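Side-chain contact in cysteine protease-like VirA (Shigella flexneri, PDB 3EB8), which acts as a secreted virulence effector needed for bacterial entry into epithelial cells and spread within and between them, although its reported alpha-tubulin protease activity is disputed: residues A[164-167]-A[168-171]. Residues are numbered along the deposited sequence; the frame is centred on the assembly and turned at random.
Sequences EIPL and KLIA
Ile165 and Ile170 meet through their methyls: CG2 of Ile165 lies 3.4 Å from CD1 of Ile170, and the two side chains cross at about a right angle. With chi1 of Ile165 at -57°, CG1 lies beside the backbone N and CG2 opposite it, which brings CG2 into the contact. The same CG2 reaches CD2 of Leu169, more loosely, at 4.1 Å. Next to this apolar contact, Pro166 occupies the N-cap position of helix 167-176. Its carbonyl O accepts a hydrogen bond from Ile170 N at 3.2 Å, in the carbonyl plane, plus a weak one from Leu169 N at 3.0 Å. Pro166 CB also packs against Leu169 CB at 4.2 Å. One residue on, Ala171 N donates a hydrogen bond to Leu167 O at 2.9 Å, nearly straight at 163°. Farther out, Ile165 is tied by backbone to Ile158 of strand 157-160, a residue the side chain of Ile170 also touches. Phe205 flanks Pro166 and Leu169, while Lys168 NZ forms a salt bridge with Asp172. With the residue before the N-cap joined to the fourth residue after it, this is a hydrophobic staple. Pro166 has no side-chain acceptor to cap the helix, and within 164-171 apolar packing and main-chain hydrogen bonds hold its start.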
# COMPACT_ATOMS: atom_id res chain seq x y z
N GLU A 164 -3.50 6.23 12.95
CA GLU A 164 -4.08 4.90 13.02
C GLU A 164 -5.54 4.97 13.46
O GLU A 164 -5.86 5.49 14.53
CB GLU A 164 -3.28 3.95 13.91
CG GLU A 164 -3.96 2.59 14.06
CD GLU A 164 -3.01 1.46 14.46
OE1 GLU A 164 -3.37 0.29 14.24
OE2 GLU A 164 -1.91 1.74 14.99
N ILE A 165 -6.42 4.47 12.61
CA ILE A 165 -7.80 4.28 12.98
C ILE A 165 -7.93 2.94 13.69
O ILE A 165 -7.66 1.88 13.12
CB ILE A 165 -8.73 4.31 11.76
CG1 ILE A 165 -8.57 5.62 11.00
CG2 ILE A 165 -10.18 4.09 12.18
CD1 ILE A 165 -9.54 5.81 9.87
N PRO A 166 -8.33 2.98 14.96
CA PRO A 166 -8.40 1.74 15.73
C PRO A 166 -9.29 0.72 15.02
O PRO A 166 -10.37 1.08 14.56
CB PRO A 166 -9.04 2.18 17.05
CG PRO A 166 -8.71 3.64 17.14
CD PRO A 166 -8.68 4.17 15.75
N LEU A 167 -8.83 -0.53 14.95
CA LEU A 167 -9.54 -1.59 14.25
C LEU A 167 -10.93 -1.86 14.80
O LEU A 167 -11.86 -2.17 14.05
CB LEU A 167 -8.71 -2.88 14.24
CG LEU A 167 -7.62 -2.92 13.17
CD1 LEU A 167 -6.59 -4.02 13.45
CD2 LEU A 167 -8.22 -3.09 11.77
N LYS A 168 -11.09 -1.76 16.11
CA LYS A 168 -12.39 -1.97 16.73
C LYS A 168 -13.39 -0.93 16.21
O LYS A 168 -14.58 -1.22 16.03
CB LYS A 168 -12.27 -1.92 18.26
CG LYS A 168 -13.59 -1.94 19.02
CD LYS A 168 -14.30 -3.28 18.89
CE LYS A 168 -15.45 -3.41 19.89
NZ LYS A 168 -16.28 -2.17 19.94
N LEU A 169 -12.90 0.28 15.96
CA LEU A 169 -13.71 1.36 15.44
C LEU A 169 -14.09 1.09 13.99
O LEU A 169 -15.20 1.41 13.56
CB LEU A 169 -12.96 2.68 15.52
CG LEU A 169 -13.62 3.87 14.82
CD1 LEU A 169 -15.07 4.03 15.29
CD2 LEU A 169 -12.82 5.13 15.08
N ILE A 170 -13.17 0.49 13.24
CA ILE A 170 -13.50 0.07 11.89
C ILE A 170 -14.59 -1.01 11.93
O ILE A 170 -15.56 -0.95 11.17
CB ILE A 170 -12.29 -0.46 11.12
CG1 ILE A 170 -11.17 0.60 11.05
CG2 ILE A 170 -12.73 -0.95 9.74
CD1 ILE A 170 -11.44 1.75 10.13
N ALA A 171 -14.43 -1.99 12.82
CA ALA A 171 -15.42 -3.05 12.94
C ALA A 171 -16.79 -2.49 13.35
O ALA A 171 -17.81 -2.92 12.83
CB ALA A 171 -14.96 -4.12 13.93